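Local coordinates for protein cellulosomal scaffoldin (Acetivibrio cellulolyticus, PDB 3ZUC) that binds crystalline cellulose through this family 3b carbohydrate-binding module, one domain of a much longer cellulosome scaffold protein that probably also has cellulase activity, at residues Glu9-Gly14 / Tyr23-Leu28; Thr15-Asn20 / Asn117-Asp122; Tyr46-Gly51 / Gly82-Leu87. All blocks are in the same frame, centred on the assembly; numbering follows the deposited sequence. Where two conformers were deposited one is given.

All three contacts belong to one CBM3 module, a beta sandwich without helices. Contact 1 pairs strands 6-12 and 24-30 of one five-stranded antiparallel sheet; contact 3 pairs 42-47 with 83-91 of the other. Contact 2 is a two-stranded pairing: its segment 15-20 lies in the connection between the strands of contact 1, which closes before contact 3 opens, and contact 3 is nested within the long loop contact 2 closes. Centres lie about 15 Å (1 and 2), 11 Å (2 and 3) and 17 Å (1 and 3) apart. A probable hydrogen bond, Gln120 NE2 to Gly14 O, joins contacts 1 and 2; contacts 2 and 3 share a calcium ion, which ties distant segments together.

Contact 1: residues Glu9-Gly14 / Tyr23-Leu28; sequences EFFNAG and YPKFRL
Glu9 faces Arg27, Phe10 faces Phe26, Phe11 faces Lys25 and Asn12 faces Pro24 in an antiparallel pairing; the axes of strands 9-12 and 24-28 approach to 4.7 Å with 163° between their directions. Two backbone bonds close each of the hydrogen-bonded pairs Glu9/Arg27 and Phe11/Lys25, and Ala13 N donates to Tyr23 O (2.9 Å) beyond the strand end. Pro24, with no N-H to give, stands in a non-hydrogen-bonded pair, where this pairing loses nothing by it.

On the face carrying Glu9, Phe11, Lys25 and Arg27, the guanidinium grips the carboxylate side-on: Arg27 NE reaches Glu9 OE1 at 2.9 Å and Arg27 NH2 reaches Glu9 OE2 at 3.0 Å. Both oxygens lie close to the guanidinium plane, but the two flat groups are twisted apart, so that NE meets OE1 from above the carboxylate plane while NH2 comes to the syn side of OE2. On the same face the Lys25 chain runs alongside Phe11, its CE 3.6 Å from Phe11 CZ, and its NZ goes on to a hydrogen bond with Gln107.

The other face carries Phe10, Phe26, Pro24 and Asn12. Phe10 has CG anti to its backbone N (chi1 -176°), and the ring turns an edge to Phe26 in a T-shaped pair, with planes at 67° and centroids 4.9 Å apart. Phe10 CD1 stands over the centre of the Phe26 ring, 3.7 Å above its plane. Pro24 CB touches the Phe10 edge at CE1 (3.7 Å). The buried Asn12 amide accepts from Asn127 N through OD1 and bonds Tyr45 OH through ND2. Trp136 also meets the Phe10 ring. With Tyr45 and Leu43 of the facing sheet against them, Phe10 and Phe26 form part of the core between the two sheets of the CBM3 beta sandwich.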
loop_
_atom_site.group_PDB
_atom_site.type_symbol
_atom_site.label_atom_id
_atom_site.label_comp_id
_atom_site.label_asym_id
_atom_site.label_seq_id
_atom_site.Cartn_x
_atom_site.Cartn_y
_atom_site.Cartn_z
ATOM N N GLU A 9 -0.970 4.613 8.240
ATOM C CA GLU A 9 -1.062 5.964 7.727
ATOM C C GLU A 9 -0.529 5.958 6.287
ATOM O O GLU A 9 0.234 5.061 5.897
ATOM C CB GLU A 9 -0.227 6.910 8.578
ATOM C CG GLU A 9 -0.647 7.048 10.012
ATOM C CD GLU A 9 0.464 7.724 10.779
ATOM O OE1 GLU A 9 1.399 7.033 11.209
ATOM O OE2 GLU A 9 0.458 8.966 10.876
ATOM N N PHE A 10 -0.882 6.986 5.523
ATOM C CA PHE A 10 -0.631 6.955 4.108
ATOM C C PHE A 10 -0.579 8.368 3.536
ATOM O O PHE A 10 -1.293 9.253 4.017
ATOM C CB PHE A 10 -1.776 6.190 3.403
ATOM C CG PHE A 10 -1.557 6.026 1.919
ATOM C CD1 PHE A 10 -0.712 5.040 1.448
ATOM C CD2 PHE A 10 -2.134 6.893 1.012
ATOM C CE1 PHE A 10 -0.426 4.933 0.108
ATOM C CE2 PHE A 10 -1.856 6.770 -0.337
ATOM C CZ PHE A 10 -0.991 5.797 -0.761
ATOM N N PHE A 11 0.197 8.553 2.464
ATOM C CA PHE A 11 -0.006 9.661 1.536
ATOM C C PHE A 11 0.638 9.298 0.209
ATOM O O PHE A 11 1.385 8.323 0.102
ATOM C CB PHE A 11 0.473 11.029 2.072
ATOM C CG PHE A 11 1.976 11.237 2.142
ATOM C CD1 PHE A 11 2.740 10.641 3.123
ATOM C CD2 PHE A 11 2.598 12.102 1.268
ATOM C CE1 PHE A 11 4.101 10.882 3.234
ATOM C CE2 PHE A 11 3.965 12.353 1.362
ATOM C CZ PHE A 11 4.714 11.752 2.349
ATOM N N ASN A 12 0.316 10.083 -0.813
ATOM C CA ASN A 12 0.881 9.926 -2.138
ATOM C C ASN A 12 2.028 10.907 -2.343
ATOM O O ASN A 12 1.837 12.121 -2.168
ATOM C CB ASN A 12 -0.185 10.218 -3.208
ATOM C CG ASN A 12 -1.256 9.144 -3.272
ATOM O OD1 ASN A 12 -2.268 9.204 -2.575
ATOM N ND2 ASN A 12 -1.010 8.123 -4.088
ATOM N N ALA A 13 3.210 10.426 -2.723
ATOM C CA ALA A 13 4.363 11.335 -2.858
ATOM C C ALA A 13 4.279 12.236 -4.068
ATOM O O ALA A 13 4.915 13.286 -4.085
ATOM C CB ALA A 13 5.679 10.580 -2.892
ATOM N N GLY A 14 3.542 11.804 -5.088
ATOM C CA GLY A 14 3.273 12.558 -6.306
ATOM C C GLY A 14 1.775 12.577 -6.529
ATOM O O GLY A 14 1.122 11.532 -6.479
ATOM N N TYR A 23 2.724 6.715 -6.517
ATOM C CA TYR A 23 3.786 6.852 -5.504
ATOM C C TYR A 23 3.261 6.618 -4.080
ATOM O O TYR A 23 3.242 7.523 -3.244
ATOM C CB TYR A 23 4.373 8.268 -5.567
ATOM C CG TYR A 23 5.000 8.704 -6.872
ATOM C CD1 TYR A 23 4.239 9.194 -7.929
ATOM C CD2 TYR A 23 6.376 8.723 -7.022
ATOM C CE1 TYR A 23 4.840 9.659 -9.101
ATOM C CE2 TYR A 23 6.971 9.165 -8.171
ATOM C CZ TYR A 23 6.205 9.643 -9.216
ATOM O OH TYR A 23 6.848 10.098 -10.333
ATOM N N PRO A 24 2.851 5.388 -3.756
ATOM C CA PRO A 24 2.308 5.141 -2.430
ATOM C C PRO A 24 3.366 5.190 -1.338
ATOM O O PRO A 24 4.436 4.608 -1.487
ATOM C CB PRO A 24 1.745 3.716 -2.565
ATOM C CG PRO A 24 2.605 3.087 -3.617
ATOM C CD PRO A 24 2.847 4.182 -4.594
ATOM N N LYS A 25 3.034 5.857 -0.235
ATOM C CA LYS A 25 3.863 5.875 0.959
ATOM C C LYS A 25 3.019 5.483 2.158
ATOM O O LYS A 25 2.037 6.159 2.467
ATOM C CB LYS A 25 4.459 7.293 1.200
ATOM C CG LYS A 25 5.486 7.657 0.197
ATOM C CD LYS A 25 6.161 8.952 0.500
ATOM C CE LYS A 25 6.934 8.952 1.800
ATOM N NZ LYS A 25 8.082 9.939 1.742
ATOM N N PHE A 26 3.414 4.410 2.833
ATOM C CA PHE A 26 2.735 3.937 4.012
ATOM C C PHE A 26 3.616 4.121 5.241
ATOM O O PHE A 26 4.836 3.958 5.166
ATOM C CB PHE A 26 2.466 2.425 3.918
ATOM C CG PHE A 26 1.448 2.006 2.893
ATOM C CD1 PHE A 26 1.779 1.810 1.575
ATOM C CD2 PHE A 26 0.139 1.758 3.281
ATOM C CE1 PHE A 26 0.773 1.376 0.662
ATOM C CE2 PHE A 26 -0.821 1.322 2.400
ATOM C CZ PHE A 26 -0.505 1.144 1.119
ATOM N N ARG A 27 2.997 4.393 6.384
ATOM C CA ARG A 27 3.670 4.294 7.674
ATOM C C ARG A 27 2.862 3.337 8.523
ATOM O O ARG A 27 1.664 3.534 8.726
ATOM C CB ARG A 27 3.822 5.651 8.365
ATOM C CG ARG A 27 4.565 5.531 9.708
ATOM C CD ARG A 27 5.143 6.845 10.170
ATOM N NE ARG A 27 4.097 7.797 10.482
ATOM C CZ ARG A 27 4.317 9.088 10.675
ATOM N NH1 ARG A 27 5.547 9.578 10.561
ATOM N NH2 ARG A 27 3.305 9.878 10.970
ATOM N N LEU A 28 3.531 2.292 8.983
ATOM C CA LEU A 28 2.911 1.239 9.766
ATOM C C LEU A 28 3.414 1.333 11.191
ATOM O O LEU A 28 4.623 1.324 11.407
ATOM C CB LEU A 28 3.279 -0.128 9.205
ATOM C CG LEU A 28 3.052 -0.315 7.704
ATOM C CD1 LEU A 28 3.468 -1.725 7.304
ATOM C CD2 LEU A 28 1.633 0.030 7.261
HETATM O O HOH W 1 1.170 4.407 11.468
HETATM O O HOH W 2 0.762 8.810 -6.406
#

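Contact 2: residues Thr15-Asn20 / Asn117-Asp122; sequences TQAQSN and NYNQAD. With CA (calcium ion), chain B.
Ala17 and Gln120 make the closest polar contact of the pairing: Gln120 N donates to a lone pair of Ala17 O at 2.7 Å, in the carbonyl plane. The Gln120 side chain reaches Gln16, the residue before Ala17, as well, its NE2 giving a bond of 2.9 Å to Gln16 O, with that oxygen near the plane of the amide; Gly14 O is a further acceptor for the same NE2. Next along, Ser19 and Tyr118 form an antiparallel hydrogen-bonded pair, in which Tyr118 N reaches Ser19 O at 2.8 Å and Ser19 N returns a bond to Tyr118 O.

Between these bonds Asn119 faces Gln18, and the two side chains cross, with their amide planes 17° apart, Gln18 NE2 lying 3.9 Å from Asn119 CB. Asn119 uses its backbone for the metal: its O binds the calcium ion at 2.3 Å, and Asp122 OD1 binds at 2.4 Å. The Asn119 side chain, with CG anti to the backbone N (chi1 171°), instead makes an Asx turn, OD1 accepting from Ala121 N (3.1 Å) from well above the amide plane. Thr48, Asp50, Asp123 and a water complete the site.

Further out, Tyr118 sets its ring edge against Ser19 O, while its OH bonds Gln55 NE2 and Lys112 makes a cation-pi contact with the ring. Strands 18-19 and 118-119 form a small separate sheet about 17 Å (centre to centre) from the middle of the chain. Along the chain, 18-19 comes between strands 6-12 and 24-30, and 118-119 comes after strand 102-112; the Gln120 side chain packs on Ile22 and Phe126.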
loop_
_atom_site.group_PDB
_atom_site.type_symbol
_atom_site.label_atom_id
_atom_site.label_comp_id
_atom_site.label_asym_id
_atom_site.label_seq_id
_atom_site.Cartn_x
_atom_site.Cartn_y
_atom_site.Cartn_z
ATOM N N THR A 15 1.228 13.762 -6.762
ATOM C CA THR A 15 -0.211 13.932 -6.808
ATOM C C THR A 15 -0.742 14.512 -8.127
ATOM O O THR A 15 -1.858 15.019 -8.174
ATOM C CB THR A 15 -0.714 14.766 -5.632
ATOM O OG1 THR A 15 -0.014 16.007 -5.636
ATOM C CG2 THR A 15 -0.521 14.040 -4.311
ATOM N N GLN A 16 0.050 14.379 -9.206
ATOM C CA GLN A 16 -0.346 14.762 -10.581
ATOM C C GLN A 16 -1.563 13.898 -11.026
ATOM O O GLN A 16 -1.475 12.673 -10.975
ATOM C CB GLN A 16 0.872 14.575 -11.565
ATOM C CG GLN A 16 0.733 15.247 -12.974
ATOM C CD GLN A 16 1.917 15.072 -13.965
ATOM O OE1 GLN A 16 2.632 14.081 -13.956
ATOM N NE2 GLN A 16 2.077 16.061 -14.872
ATOM N N ALA A 17 -2.688 14.478 -11.471
ATOM C CA ALA A 17 -3.790 13.628 -11.943
ATOM C C ALA A 17 -3.340 12.756 -13.105
ATOM O O ALA A 17 -3.533 11.538 -13.096
ATOM C CB ALA A 17 -5.007 14.450 -12.309
ATOM N N GLN A 18 -2.754 13.359 -14.125
ATOM C CA GLN A 18 -2.233 12.597 -15.247
ATOM C C GLN A 18 -0.794 12.291 -14.907
ATOM O O GLN A 18 0.024 13.192 -14.880
ATOM C CB GLN A 18 -2.340 13.383 -16.551
ATOM C CG GLN A 18 -3.773 13.670 -16.941
ATOM C CD GLN A 18 -4.568 12.430 -17.328
ATOM O OE1 GLN A 18 -4.064 11.548 -18.030
ATOM N NE2 GLN A 18 -5.826 12.371 -16.889
ATOM N N SER A 19 -0.497 11.042 -14.585
ATOM C CA SER A 19 0.805 10.681 -14.045
ATOM C C SER A 19 1.259 9.358 -14.624
ATOM O O SER A 19 0.470 8.423 -14.702
ATOM C CB SER A 19 0.696 10.587 -12.532
ATOM O OG SER A 19 1.976 10.433 -11.947
ATOM N N ASN A 20 2.536 9.246 -14.984
ATOM C CA ASN A 20 3.065 7.989 -15.476
ATOM C C ASN A 20 3.477 7.040 -14.360
ATOM O O ASN A 20 3.935 5.947 -14.629
ATOM C CB ASN A 20 4.209 8.215 -16.465
ATOM C CG ASN A 20 5.422 8.847 -15.822
ATOM O OD1 ASN A 20 5.570 8.861 -14.598
ATOM N ND2 ASN A 20 6.317 9.338 -16.646
ATOM N N ASN A 117 0.240 6.730 -19.224
ATOM C CA ASN A 117 -0.313 7.420 -18.077
ATOM C C ASN A 117 -1.448 6.702 -17.368
ATOM O O ASN A 117 -2.241 5.965 -17.967
ATOM C CB ASN A 117 -0.792 8.811 -18.468
ATOM C CG ASN A 117 0.350 9.760 -18.779
ATOM O OD1 ASN A 117 1.460 9.614 -18.278
ATOM N ND2 ASN A 117 0.075 10.731 -19.625
ATOM N N TYR A 118 -1.526 6.990 -16.079
ATOM C CA TYR A 118 -2.667 6.801 -15.216
ATOM C C TYR A 118 -3.444 8.121 -15.071
ATOM O O TYR A 118 -2.868 9.191 -15.238
ATOM C CB TYR A 118 -2.202 6.428 -13.812
ATOM C CG TYR A 118 -1.443 5.133 -13.690
ATOM C CD1 TYR A 118 -2.109 3.925 -13.583
ATOM C CD2 TYR A 118 -0.064 5.113 -13.637
ATOM C CE1 TYR A 118 -1.418 2.732 -13.418
ATOM C CE2 TYR A 118 0.629 3.939 -13.482
ATOM C CZ TYR A 118 -0.043 2.742 -13.351
ATOM O OH TYR A 118 0.688 1.588 -13.211
ATOM N N ASN A 119 -4.731 8.026 -14.710
ATOM C CA ASN A 119 -5.489 9.140 -14.126
ATOM C C ASN A 119 -5.658 8.859 -12.650
ATOM O O ASN A 119 -6.457 8.003 -12.260
ATOM C CB ASN A 119 -6.870 9.302 -14.780
ATOM C CG ASN A 119 -7.725 10.302 -14.050
ATOM O OD1 ASN A 119 -7.200 11.230 -13.421
ATOM N ND2 ASN A 119 -9.037 10.126 -14.108
ATOM N N GLN A 120 -4.893 9.533 -11.799
ATOM C CA GLN A 120 -4.966 9.261 -10.367
ATOM C C GLN A 120 -6.277 9.726 -9.749
ATOM O O GLN A 120 -6.687 9.223 -8.696
ATOM C CB GLN A 120 -3.803 9.901 -9.612
ATOM C CG GLN A 120 -2.446 9.473 -10.108
ATOM C CD GLN A 120 -1.399 9.624 -9.032
ATOM O OE1 GLN A 120 -1.316 8.771 -8.143
ATOM N NE2 GLN A 120 -0.629 10.708 -9.073
ATOM N N ALA A 121 -6.922 10.723 -10.359
ATOM C CA ALA A 121 -7.986 11.438 -9.682
ATOM C C ALA A 121 -9.171 10.559 -9.306
ATOM O O ALA A 121 -9.845 10.850 -8.315
ATOM C CB ALA A 121 -8.471 12.602 -10.538
ATOM N N ASP A 122 -9.438 9.515 -10.090
ATOM C CA ASP A 122 -10.562 8.629 -9.819
ATOM C C ASP A 122 -10.212 7.409 -8.976
ATOM O O ASP A 122 -11.074 6.562 -8.766
ATOM C CB ASP A 122 -11.245 8.188 -11.111
ATOM C CG ASP A 122 -10.417 7.209 -11.935
ATOM O OD1 ASP A 122 -9.173 7.252 -11.846
ATOM O OD2 ASP A 122 -11.029 6.414 -12.689
HETATM CA CA CA B . -7.304 5.830 -12.397
HETATM O O HOH W 3 -2.753 11.216 -20.038
HETATM O O HOH W 4 -4.884 5.567 -11.983
#

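Contact 3: residues Tyr46-Gly51 / Gly82-Leu87; sequences YFTVDG and GADQYL. With CA (calcium ion), chain B; EDO (1,2-ethanediol), chain C.
A classic beta bulge, in which Asp84 and Gln85 both face Phe47, marks this pairing beside the calcium site. Phe47 O is gripped twice, by Asp84 N at 2.9 Å and by Gln85 N at 3.0 Å. In the calcium loop, Val49 N donates to the syn lone pair of Asp84 OD1 (2.9 Å). Asp84 is thus a second-shell residue, holding the backbone between two calcium ligands: Thr48, which chelates the ion through O and OG1 (2.4 Å for OG1), and Asp50, through OD2. A chi1 of 64° sets Thr48 OG1 between N and C, while CG2 packs on Gly82 C (3.5 Å).

Gln85 CB lies over one face of the Phe47 ring, 3.8 Å above its plane and towards the rim, a CH-pi contact; Gln85 NE2 passes Val49 CG1 to bond Asp52 OD1. Tyr46 and Tyr86 run side by side with planes at 52°, Tyr46 CD1 meeting Tyr86 CB at 3.6 Å. Tyr46 OH bonds His44 ND1 and a 1,2-ethanediol, probably from the crystallisation liquor.

Strand 83-91 lies between 42-47 and 69-80 in its sheet, while Phe47, Val49 and Leu87 touch strand 55-61 of the opposing one.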
loop_
_atom_site.group_PDB
_atom_site.type_symbol
_atom_site.label_atom_id
_atom_site.label_comp_id
_atom_site.label_asym_id
_atom_site.label_seq_id
_atom_site.Cartn_x
_atom_site.Cartn_y
_atom_site.Cartn_z
ATOM N N TYR A 46 -5.863 0.570 -4.041
ATOM C CA TYR A 46 -6.904 0.346 -5.041
ATOM C C TYR A 46 -6.981 1.498 -6.036
ATOM O O TYR A 46 -6.929 2.674 -5.656
ATOM C CB TYR A 46 -8.261 0.226 -4.334
ATOM C CG TYR A 46 -8.365 -0.945 -3.394
ATOM C CD1 TYR A 46 -8.735 -2.196 -3.871
ATOM C CD2 TYR A 46 -8.080 -0.827 -2.041
ATOM C CE1 TYR A 46 -8.829 -3.295 -3.051
ATOM C CE2 TYR A 46 -8.170 -1.921 -1.204
ATOM C CZ TYR A 46 -8.540 -3.159 -1.700
ATOM O OH TYR A 46 -8.640 -4.232 -0.836
ATOM N N PHE A 47 -7.145 1.158 -7.310
ATOM C CA PHE A 47 -7.109 2.166 -8.346
ATOM C C PHE A 47 -7.831 1.679 -9.599
ATOM O O PHE A 47 -8.155 0.496 -9.732
ATOM C CB PHE A 47 -5.639 2.555 -8.656
ATOM C CG PHE A 47 -4.792 1.431 -9.209
ATOM C CD1 PHE A 47 -4.228 0.468 -8.376
ATOM C CD2 PHE A 47 -4.519 1.347 -10.574
ATOM C CE1 PHE A 47 -3.438 -0.549 -8.891
ATOM C CE2 PHE A 47 -3.729 0.343 -11.085
ATOM C CZ PHE A 47 -3.178 -0.611 -10.246
ATOM N N THR A 48 -8.058 2.609 -10.524
ATOM C CA THR A 48 -8.464 2.269 -11.880
ATOM C C THR A 48 -7.252 2.434 -12.792
ATOM O O THR A 48 -6.587 3.479 -12.771
ATOM C CB THR A 48 -9.641 3.085 -12.403
ATOM O OG1 THR A 48 -9.251 4.451 -12.480
ATOM C CG2 THR A 48 -10.858 2.939 -11.509
ATOM N N VAL A 49 -6.932 1.396 -13.553
ATOM C CA VAL A 49 -5.683 1.353 -14.292
ATOM C C VAL A 49 -5.605 2.322 -15.472
ATOM O O VAL A 49 -4.504 2.715 -15.846
ATOM C CB VAL A 49 -5.380 -0.114 -14.714
ATOM C CG1 VAL A 49 -6.347 -0.620 -15.777
ATOM C CG2 VAL A 49 -3.942 -0.312 -15.145
ATOM N N ASP A 50 -6.753 2.691 -16.053
ATOM C CA ASP A 50 -6.779 3.622 -17.191
ATOM C C ASP A 50 -5.912 3.111 -18.350
ATOM O O ASP A 50 -5.000 3.801 -18.831
ATOM C CB ASP A 50 -6.350 5.022 -16.765
ATOM C CG ASP A 50 -7.284 5.625 -15.767
ATOM O OD1 ASP A 50 -8.483 5.761 -16.132
ATOM O OD2 ASP A 50 -6.863 5.984 -14.665
ATOM N N GLY A 51 -6.238 1.896 -18.804
ATOM C CA GLY A 51 -5.478 1.222 -19.836
ATOM C C GLY A 51 -4.584 0.169 -19.203
ATOM O O GLY A 51 -3.529 0.476 -18.661
ATOM N N GLY A 82 -13.937 3.485 -8.531
ATOM C CA GLY A 82 -12.585 3.800 -8.159
ATOM C C GLY A 82 -11.618 2.646 -8.118
ATOM O O GLY A 82 -10.447 2.857 -7.766
ATOM N N ALA A 83 -12.063 1.439 -8.449
ATOM C CA ALA A 83 -11.203 0.281 -8.258
ATOM C C ALA A 83 -11.491 -0.804 -9.289
ATOM O O ALA A 83 -12.467 -1.552 -9.174
ATOM C CB ALA A 83 -11.391 -0.280 -6.842
ATOM N N ASP A 84 -10.610 -0.915 -10.284
ATOM C CA ASP A 84 -10.589 -2.077 -11.151
ATOM C C ASP A 84 -9.372 -2.965 -10.910
ATOM O O ASP A 84 -9.362 -4.093 -11.404
ATOM C CB ASP A 84 -10.835 -1.763 -12.629
ATOM C CG ASP A 84 -9.830 -0.834 -13.248
ATOM O OD1 ASP A 84 -8.656 -0.821 -12.854
ATOM O OD2 ASP A 84 -10.268 -0.039 -14.115
ATOM N N GLN A 85 -8.411 -2.513 -10.100
ATOM C CA GLN A 85 -7.235 -3.289 -9.730
ATOM C C GLN A 85 -6.795 -2.899 -8.343
ATOM O O GLN A 85 -7.170 -1.844 -7.827
ATOM C CB GLN A 85 -6.053 -3.057 -10.694
ATOM C CG GLN A 85 -6.371 -3.420 -12.125
ATOM C CD GLN A 85 -5.153 -3.603 -12.991
ATOM O OE1 GLN A 85 -4.022 -3.728 -12.504
ATOM N NE2 GLN A 85 -5.382 -3.706 -14.289
ATOM N N TYR A 86 -5.948 -3.734 -7.750
ATOM C CA TYR A 86 -5.186 -3.324 -6.591
ATOM C C TYR A 86 -3.752 -3.797 -6.689
ATOM O O TYR A 86 -3.446 -4.848 -7.247
ATOM C CB TYR A 86 -5.826 -3.773 -5.271
ATOM C CG TYR A 86 -6.052 -5.256 -5.070
ATOM C CD1 TYR A 86 -7.232 -5.840 -5.482
ATOM C CD2 TYR A 86 -5.136 -6.059 -4.404
ATOM C CE1 TYR A 86 -7.511 -7.189 -5.221
ATOM C CE2 TYR A 86 -5.399 -7.410 -4.159
ATOM C CZ TYR A 86 -6.590 -7.965 -4.567
ATOM O OH TYR A 86 -6.873 -9.299 -4.298
ATOM N N LEU A 87 -2.876 -2.983 -6.115
ATOM C CA LEU A 87 -1.522 -3.365 -5.744
ATOM C C LEU A 87 -1.587 -4.066 -4.402
ATOM O O LEU A 87 -2.200 -3.543 -3.470
ATOM C CB LEU A 87 -0.680 -2.099 -5.611
ATOM C CG LEU A 87 0.674 -2.246 -4.915
ATOM C CD1 LEU A 87 1.652 -3.076 -5.702
ATOM C CD2 LEU A 87 1.241 -0.880 -4.578
HETATM CA CA CA B . -7.304 5.830 -12.397
HETATM C C1 EDO C . -9.800 -8.122 -1.853
HETATM O O1 EDO C . -8.909 -7.949 -0.756
HETATM C C2 EDO C . -10.008 -6.801 -2.567
HETATM O O2 EDO C . -10.541 -5.827 -1.662
HETATM O O HOH W 5 -9.382 1.645 -15.961
HETATM O O HOH W 4 -4.884 5.567 -11.983
#